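Local coordinates for protein type VI secretion system component (Escherichia coli O6, PDB 2P5Z) that probably forms part of the type VI secretion apparatus, as a component structurally similar to the phage T4 tail proteins gp27 and gp5, at residues A[31-36]-A[66-71]; A[169-174]-A[419-424]. All coordinates share one frame; numbering follows the deposited sequence.

Contact 1 of 2, residues A[31-36]-A[66-71]; sequences LTFEGR and GAFSLT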
ATOM      1  N   LEU A  31       2.612  -6.769  33.740  1.00 49.14           N
ATOM      2  CA  LEU A  31       3.782  -5.912  33.656  1.00 46.25           C
ATOM      3  C   LEU A  31       3.418  -4.599  32.996  1.00 49.92           C
ATOM      4  O   LEU A  31       3.317  -3.573  33.656  1.00 51.84           O
ATOM      5  CB  LEU A  31       4.860  -6.611  32.855  1.00 45.21           C
ATOM      6  CG  LEU A  31       6.236  -5.960  32.792  1.00 49.98           C
ATOM      7  CD1 LEU A  31       6.761  -5.733  34.184  1.00 50.93           C
ATOM      8  CD2 LEU A  31       7.178  -6.851  32.019  1.00 48.96           C
ATOM      9  N   THR A  32       3.206  -4.637  31.684  1.00 53.78           N
ATOM     10  CA  THR A  32       2.760  -3.449  30.946  1.00 50.01           C
ATOM     11  C   THR A  32       1.679  -3.786  29.908  1.00 50.54           C
ATOM     12  O   THR A  32       1.541  -4.940  29.497  1.00 49.01           O
ATOM     13  CB  THR A  32       3.960  -2.719  30.274  1.00 45.31           C
ATOM     14  OG1 THR A  32       3.525  -1.464  29.736  1.00 45.11           O
ATOM     15  CG2 THR A  32       4.599  -3.565  29.193  1.00 38.60           C
ATOM     16  N   PHE A  33       0.910  -2.782  29.496  1.00 46.03           N
ATOM     17  CA  PHE A  33      -0.031  -2.984  28.411  1.00 46.06           C
ATOM     18  C   PHE A  33      -0.225  -1.797  27.473  1.00 47.13           C
ATOM     19  O   PHE A  33      -0.039  -0.641  27.849  1.00 45.40           O
ATOM     20  CB  PHE A  33      -1.388  -3.476  28.930  1.00 43.73           C
ATOM     21  CG  PHE A  33      -2.289  -2.387  29.418  1.00 43.40           C
ATOM     22  CD1 PHE A  33      -2.347  -2.073  30.760  1.00 46.62           C
ATOM     23  CD2 PHE A  33      -3.093  -1.685  28.554  1.00 41.93           C
ATOM     24  CE1 PHE A  33      -3.198  -1.081  31.223  1.00 45.55           C
ATOM     25  CE2 PHE A  33      -3.919  -0.688  29.020  1.00 43.10           C
ATOM     26  CZ  PHE A  33      -3.973  -0.378  30.348  1.00 43.05           C
ATOM     27  N   GLU A  34      -0.666  -2.115  26.260  1.00 50.02           N
ATOM     28  CA  GLU A  34      -1.066  -1.130  25.277  1.00 49.64           C
ATOM     29  C   GLU A  34      -2.377  -1.596  24.651  1.00 47.63           C
ATOM     30  O   GLU A  34      -2.478  -2.739  24.201  1.00 44.87           O
ATOM     31  CB  GLU A  34       0.021  -0.998  24.223  1.00 56.03           C
ATOM     32  CG  GLU A  34       0.029   0.336  23.516  1.00 67.48           C
ATOM     33  CD  GLU A  34       1.442   0.847  23.295  1.00 74.79           C
ATOM     34  OE1 GLU A  34       2.400   0.051  23.465  1.00 76.41           O
ATOM     35  OE2 GLU A  34       1.593   2.044  22.958  1.00 77.09           O
ATOM     36  N   GLY A  35      -3.382  -0.720  24.666  1.00 44.36           N
ATOM     37  CA  GLY A  35      -4.710  -1.013  24.132  1.00 43.45           C
ATOM     38  C   GLY A  35      -5.207  -0.012  23.086  1.00 44.25           C
ATOM     39  O   GLY A  35      -4.816   1.149  23.098  1.00 41.20           O
ATOM     40  N   ARG A  36      -6.062  -0.476  22.168  1.00 46.29           N
ATOM     41  CA  ARG A  36      -6.694   0.371  21.142  1.00 45.90           C
ATOM     42  C   ARG A  36      -8.172   0.007  21.030  1.00 44.21           C
ATOM     43  O   ARG A  36      -8.529  -1.153  20.884  1.00 44.78           O
ATOM     44  CB  ARG A  36      -5.986   0.225  19.788  1.00 49.23           C
ATOM     45  CG  ARG A  36      -4.607   0.938  19.712  1.00 62.66           C
ATOM     46  CD  ARG A  36      -3.434   0.040  19.187  1.00 68.76           C
ATOM     47  NE  ARG A  36      -3.363  -1.280  19.843  1.00 73.68           N
ATOM     48  CZ  ARG A  36      -2.300  -2.087  19.831  1.00 71.88           C
ATOM     49  NH1 ARG A  36      -2.345  -3.267  20.441  1.00 66.66           N
ATOM     50  NH2 ARG A  36      -1.192  -1.717  19.207  1.00 73.28           N
ATOM     51  N   GLY A  66     -10.624 -14.404  27.899  1.00 40.85           N
ATOM     52  CA  GLY A  66      -9.750 -13.536  28.626  1.00 40.70           C
ATOM     53  C   GLY A  66     -10.557 -12.363  29.113  1.00 43.86           C
ATOM     54  O   GLY A  66     -11.464 -11.899  28.420  1.00 40.29           O
ATOM     55  N   ALA A  67     -10.223 -11.880  30.305  1.00 41.34           N
ATOM     56  CA  ALA A  67     -10.864 -10.695  30.830  1.00 40.93           C
ATOM     57  C   ALA A  67      -9.769  -9.773  31.349  1.00 45.12           C
ATOM     58  O   ALA A  67      -8.859 -10.230  32.047  1.00 49.35           O
ATOM     59  CB  ALA A  67     -11.795 -11.065  31.926  1.00 37.52           C
ATOM     60  N   PHE A  68      -9.843  -8.495  30.994  1.00 39.81           N
ATOM     61  CA  PHE A  68      -8.836  -7.555  31.412  1.00 43.49           C
ATOM     62  C   PHE A  68      -9.507  -6.400  32.119  1.00 48.28           C
ATOM     63  O   PHE A  68     -10.373  -5.759  31.536  1.00 48.28           O
ATOM     64  CB  PHE A  68      -8.038  -7.056  30.221  1.00 44.46           C
ATOM     65  CG  PHE A  68      -6.964  -6.076  30.588  1.00 48.38           C
ATOM     66  CD1 PHE A  68      -5.823  -6.500  31.264  1.00 46.59           C
ATOM     67  CD2 PHE A  68      -7.093  -4.735  30.268  1.00 47.34           C
ATOM     68  CE1 PHE A  68      -4.835  -5.619  31.600  1.00 41.61           C
ATOM     69  CE2 PHE A  68      -6.106  -3.844  30.606  1.00 48.45           C
ATOM     70  CZ  PHE A  68      -4.972  -4.290  31.277  1.00 44.89           C
ATOM     71  N   SER A  69      -9.112  -6.133  33.365  1.00 49.49           N
ATOM     72  CA  SER A  69      -9.806  -5.124  34.170  1.00 56.90           C
ATOM     73  C   SER A  69      -8.904  -4.020  34.660  1.00 59.43           C
ATOM     74  O   SER A  69      -7.718  -4.227  34.850  1.00 61.26           O
ATOM     75  CB  SER A  69     -10.475  -5.755  35.392  1.00 57.17           C
ATOM     76  OG  SER A  69     -10.780  -7.112  35.167  1.00 58.82           O
ATOM     77  N   LEU A  70      -9.486  -2.847  34.864  1.00 69.89           N
ATOM     78  CA  LEU A  70      -8.861  -1.795  35.658  1.00 74.60           C
ATOM     79  C   LEU A  70      -9.458  -1.857  37.064  1.00 77.82           C
ATOM     80  O   LEU A  70     -10.668  -1.715  37.240  1.00 78.12           O
ATOM     81  CB  LEU A  70      -9.112  -0.434  35.014  1.00 77.21           C
ATOM     82  CG  LEU A  70      -8.519   0.905  35.491  1.00 80.10           C
ATOM     83  CD1 LEU A  70      -7.463   0.872  36.629  1.00 83.26           C
ATOM     84  CD2 LEU A  70      -7.953   1.620  34.262  1.00 84.26           C
ATOM     85  N   THR A  71      -8.590  -2.076  38.053  1.00 84.76           N
ATOM     86  CA  THR A  71      -8.984  -2.274  39.458  1.00 89.96           C
ATOM     87  C   THR A  71      -9.180  -0.934  40.195  1.00 89.99           C
ATOM     88  O   THR A  71      -8.480   0.048  39.920  1.00 88.55           O
ATOM     89  CB  THR A  71      -7.940  -3.170  40.195  1.00 92.65           C
ATOM     90  OG1 THR A  71      -7.472  -4.191  39.300  1.00 93.68           O
ATOM     91  CG2 THR A  71      -8.535  -3.835  41.449  1.00 93.28           C
TER
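Phe68 turns the edge of its ring onto one face of the Phe33 ring, a T-shaped (edge-to-face) pair that bridges two strands, 29-38 and 65-70, of the beta-rich part resembling a phage baseplate hub. The strands are not hydrogen-bonded to each other here: the closest alpha carbons, CA of Phe33 and CA of Phe68, stand 10.4 Å apart, and two side chains pointing at one another span the gap. Phe68 reaches across with CG anti to its backbone N (chi1 -180°), which carries the ring toward strand 29-38. The ring planes meet at 71°, with centroids 4.8 Å apart. Both phenylalanines are buried, and the meeting is wholly apolar. Around them, His17 adds a second edge-to-face partner for Phe33, Thr350 and Ala352 of strand 343-353 touch the Phe33 side chain, and Ile47 of strand 44-51 packs on Phe68. Just before Phe33, a classic beta bulge sets Leu31 and Thr32 opposite the single residue Gln48 of strand 44-51. The leading atom of the edge is CZ of Phe68, off the centre of the Phe33 face and 3.5 Å from CD1 of Phe33.

Contact 2 of 2, residues A[169-174]-A[419-424]; sequences EDDLTF and TWKPGY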
ATOM      1  N   GLU A 169     -13.639 -11.823   0.295  1.00 46.44           N
ATOM      2  CA  GLU A 169     -13.720 -10.931   1.435  1.00 46.60           C
ATOM      3  C   GLU A 169     -13.892 -11.811   2.663  1.00 46.60           C
ATOM      4  O   GLU A 169     -14.719 -12.727   2.666  1.00 50.25           O
ATOM      5  CB  GLU A 169     -14.938 -10.007   1.328  1.00 47.56           C
ATOM      6  CG  GLU A 169     -14.793  -8.759   0.455  1.00 48.39           C
ATOM      7  CD  GLU A 169     -16.097  -7.938   0.391  1.00 48.90           C
ATOM      8  OE1 GLU A 169     -17.172  -8.513   0.114  1.00 53.35           O
ATOM      9  OE2 GLU A 169     -16.068  -6.712   0.614  1.00 48.97           O
ATOM     10  N   ASP A 170     -13.116 -11.559   3.708  1.00 42.01           N
ATOM     11  CA  ASP A 170     -13.327 -12.267   4.959  1.00 41.82           C
ATOM     12  C   ASP A 170     -14.616 -11.727   5.569  1.00 41.35           C
ATOM     13  O   ASP A 170     -15.094 -10.646   5.180  1.00 43.43           O
ATOM     14  CB  ASP A 170     -12.135 -12.076   5.907  1.00 47.27           C
ATOM     15  CG  ASP A 170     -11.861 -10.608   6.212  1.00 50.87           C
ATOM     16  OD1 ASP A 170     -12.398 -10.084   7.208  1.00 53.10           O
ATOM     17  OD2 ASP A 170     -11.157  -9.950   5.423  1.00 55.68           O
ATOM     18  N   ASP A 171     -15.186 -12.466   6.514  1.00 41.97           N
ATOM     19  CA  ASP A 171     -16.460 -12.059   7.092  1.00 44.25           C
ATOM     20  C   ASP A 171     -16.414 -10.674   7.722  1.00 44.64           C
ATOM     21  O   ASP A 171     -17.368  -9.921   7.564  1.00 50.03           O
ATOM     22  CB  ASP A 171     -16.973 -13.088   8.102  1.00 48.79           C
ATOM     23  CG  ASP A 171     -17.440 -14.382   7.451  1.00 50.84           C
ATOM     24  OD1 ASP A 171     -17.733 -14.376   6.240  1.00 54.18           O
ATOM     25  OD2 ASP A 171     -17.518 -15.411   8.163  1.00 48.44           O
ATOM     26  N   LEU A 172     -15.304 -10.321   8.389  1.00 42.71           N
ATOM     27  CA  LEU A 172     -15.189  -9.005   9.036  1.00 37.03           C
ATOM     28  C   LEU A 172     -15.199  -7.870   8.028  1.00 33.49           C
ATOM     29  O   LEU A 172     -15.930  -6.901   8.202  1.00 32.71           O
ATOM     30  CB  LEU A 172     -13.947  -8.898   9.947  1.00 39.93           C
ATOM     31  CG  LEU A 172     -13.842  -7.609  10.799  1.00 38.79           C
ATOM     32  CD1 LEU A 172     -15.137  -7.331  11.575  1.00 34.28           C
ATOM     33  CD2 LEU A 172     -12.655  -7.624  11.741  1.00 36.78           C
ATOM     34  N   THR A 173     -14.408  -8.001   6.969  1.00 33.32           N
ATOM     35  CA  THR A 173     -14.352  -6.980   5.945  1.00 34.38           C
ATOM     36  C   THR A 173     -15.724  -6.809   5.301  1.00 38.51           C
ATOM     37  O   THR A 173     -16.215  -5.669   5.172  1.00 35.03           O
ATOM     38  CB  THR A 173     -13.317  -7.326   4.889  1.00 38.49           C
ATOM     39  OG1 THR A 173     -12.063  -7.558   5.530  1.00 38.65           O
ATOM     40  CG2 THR A 173     -13.172  -6.194   3.858  1.00 33.19           C
ATOM     41  N   PHE A 174     -16.357  -7.944   4.971  1.00 36.57           N
ATOM     42  CA  PHE A 174     -17.671  -7.950   4.320  1.00 38.13           C
ATOM     43  C   PHE A 174     -18.727  -7.231   5.145  1.00 40.18           C
ATOM     44  O   PHE A 174     -19.414  -6.312   4.646  1.00 37.07           O
ATOM     45  CB  PHE A 174     -18.123  -9.389   4.046  1.00 44.49           C
ATOM     46  CG  PHE A 174     -19.463  -9.486   3.366  1.00 45.08           C
ATOM     47  CD1 PHE A 174     -19.705  -8.816   2.163  1.00 44.46           C
ATOM     48  CD2 PHE A 174     -20.480 -10.246   3.924  1.00 43.79           C
ATOM     49  CE1 PHE A 174     -20.932  -8.886   1.549  1.00 43.68           C
ATOM     50  CE2 PHE A 174     -21.715 -10.335   3.300  1.00 44.77           C
ATOM     51  CZ  PHE A 174     -21.943  -9.656   2.116  1.00 44.90           C
ATOM     52  N   THR A 419     -15.804 -23.209  -2.322  1.00 99.23           N
ATOM     53  CA  THR A 419     -15.537 -21.837  -1.910  1.00 92.50           C
ATOM     54  C   THR A 419     -16.843 -21.086  -1.647  1.00 85.31           C
ATOM     55  O   THR A 419     -16.833 -19.943  -1.192  1.00 85.62           O
ATOM     56  CB  THR A 419     -14.704 -21.095  -2.977  1.00 93.47           C
ATOM     57  OG1 THR A 419     -15.365 -21.179  -4.246  1.00 94.22           O
ATOM     58  CG2 THR A 419     -13.324 -21.724  -3.102  1.00 93.21           C
ATOM     59  N   TRP A 420     -17.960 -21.751  -1.927  1.00 76.77           N
ATOM     60  CA  TRP A 420     -19.286 -21.171  -1.770  1.00 68.09           C
ATOM     61  C   TRP A 420     -20.016 -21.756  -0.569  1.00 70.02           C
ATOM     62  O   TRP A 420     -20.030 -22.971  -0.384  1.00 72.00           O
ATOM     63  CB  TRP A 420     -20.107 -21.334  -3.064  1.00 54.80           C
ATOM     64  CG  TRP A 420     -19.494 -20.571  -4.199  1.00 50.77           C
ATOM     65  CD1 TRP A 420     -18.537 -21.024  -5.065  1.00 50.46           C
ATOM     66  CD2 TRP A 420     -19.747 -19.208  -4.558  1.00 43.50           C
ATOM     67  NE1 TRP A 420     -18.195 -20.026  -5.956  1.00 49.09           N
ATOM     68  CE2 TRP A 420     -18.920 -18.903  -5.661  1.00 45.03           C
ATOM     69  CE3 TRP A 420     -20.604 -18.225  -4.068  1.00 46.26           C
ATOM     70  CZ2 TRP A 420     -18.907 -17.645  -6.266  1.00 48.03           C
ATOM     71  CZ3 TRP A 420     -20.595 -16.964  -4.677  1.00 49.61           C
ATOM     72  CH2 TRP A 420     -19.742 -16.690  -5.753  1.00 49.39           C
ATOM     73  N   LYS A 421     -20.597 -20.881   0.252  1.00 72.31           N
ATOM     74  CA  LYS A 421     -21.450 -21.293   1.363  1.00 77.39           C
ATOM     75  C   LYS A 421     -22.673 -22.065   0.845  1.00 80.96           C
ATOM     76  O   LYS A 421     -23.237 -21.701  -0.192  1.00 82.23           O
ATOM     77  CB  LYS A 421     -21.880 -20.071   2.186  1.00 78.97           C
ATOM     78  CG  LYS A 421     -20.757 -19.452   3.021  1.00 82.24           C
ATOM     79  CD  LYS A 421     -21.212 -18.192   3.761  1.00 80.77           C
ATOM     80  CE  LYS A 421     -20.030 -17.294   4.138  1.00 81.96           C
ATOM     81  NZ  LYS A 421     -20.467 -15.900   4.437  1.00 78.86           N
ATOM     82  N   PRO A 422     -23.056 -23.154   1.544  1.00 82.35           N
ATOM     83  CA  PRO A 422     -24.178 -24.028   1.183  1.00 80.59           C
ATOM     84  C   PRO A 422     -25.491 -23.286   0.961  1.00 77.13           C
ATOM     85  O   PRO A 422     -25.958 -22.561   1.844  1.00 74.68           O
ATOM     86  CB  PRO A 422     -24.312 -24.947   2.401  1.00 84.56           C
ATOM     87  CG  PRO A 422     -22.950 -24.988   2.995  1.00 86.25           C
ATOM     88  CD  PRO A 422     -22.376 -23.621   2.770  1.00 84.60           C
ATOM     89  N   GLY A 423     -26.059 -23.451  -0.232  1.00 74.14           N
ATOM     90  CA  GLY A 423     -27.328 -22.814  -0.594  1.00 71.69           C
ATOM     91  C   GLY A 423     -27.205 -21.330  -0.873  1.00 69.42           C
ATOM     92  O   GLY A 423     -28.208 -20.614  -0.967  1.00 66.83           O
ATOM     93  N   TYR A 424     -25.968 -20.864  -0.998  1.00 65.57           N
ATOM     94  CA  TYR A 424     -25.710 -19.465  -1.249  1.00 63.23           C
ATOM     95  C   TYR A 424     -24.940 -19.309  -2.550  1.00 59.57           C
ATOM     96  O   TYR A 424     -24.274 -18.296  -2.766  1.00 59.17           O
ATOM     97  CB  TYR A 424     -24.913 -18.862  -0.101  1.00 61.29           C
ATOM     98  CG  TYR A 424     -25.677 -18.638   1.177  1.00 58.04           C
ATOM     99  CD1 TYR A 424     -25.502 -19.472   2.264  1.00 59.43           C
ATOM    100  CD2 TYR A 424     -26.538 -17.567   1.310  1.00 56.10           C
ATOM    101  CE1 TYR A 424     -26.174 -19.259   3.446  1.00 59.57           C
ATOM    102  CE2 TYR A 424     -27.225 -17.339   2.485  1.00 57.08           C
ATOM    103  CZ  TYR A 424     -27.040 -18.183   3.558  1.00 59.78           C
ATOM    104  OH  TYR A 424     -27.722 -17.953   4.747  1.00 59.94           O
TER
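Lys421 stretches its side chain toward the first turn of helix 171-182, where its NZ comes 3.6 Å from OD1 of Asp171, a long salt bridge. The lysine chain is extended beyond CG, with chi2 at 177°, and this reach lets the ammonium group cross from a loop whose nearest alpha carbon, CA of Lys421, is 12.0 Å from CA of Asp171. Asp171 sets CG beside its backbone N (chi1 -71°), a rotamer that puts the carboxylate between His143, at OD2, and Gln166 and Lys421, at OD1. NZ of Lys421 hydrogen-bonds OH of Tyr126 and OE1 of Gln166, while NE2 of the same amide donates to OD1 of Asp171, so Gln166 links both ends of the pair. One residue earlier, Asp170 folds back on the helix. OD1 of Asp170 accepts from N of Thr173 at 2.9 Å, the donor lying above the carboxylate plane. OD2 of Asp170 accepts from OG1 of Thr173 at 2.6 Å on the syn side, tilted 27° out of that plane. On the loop side, N of Tyr424 bonds O of Lys421, closing a type II beta turn. An N-capped helix start thus meets a beta turn in the loop joining two strands of the OB domain.

Within one chain the two contacts follow in series: contact 1 closes in the first strands before contact 2 opens at helix 171-182, and contact 2 then spans 245 residues to reach the loop between strands 409-412 and 426-429. Their centres lie 33 Å apart on opposite sides of the chain's centre, with nearest atoms about 12 Å from each other, and they share no strand or helix. The pair illustrates two levels of organisation. Contact 1 ties strands within the hub-like part through buried aromatic rings, whereas contact 2 joins that part to the OB domain through a polar network that includes one long salt bridge, consistent with a chain that combines gp27-like and gp5-like modules.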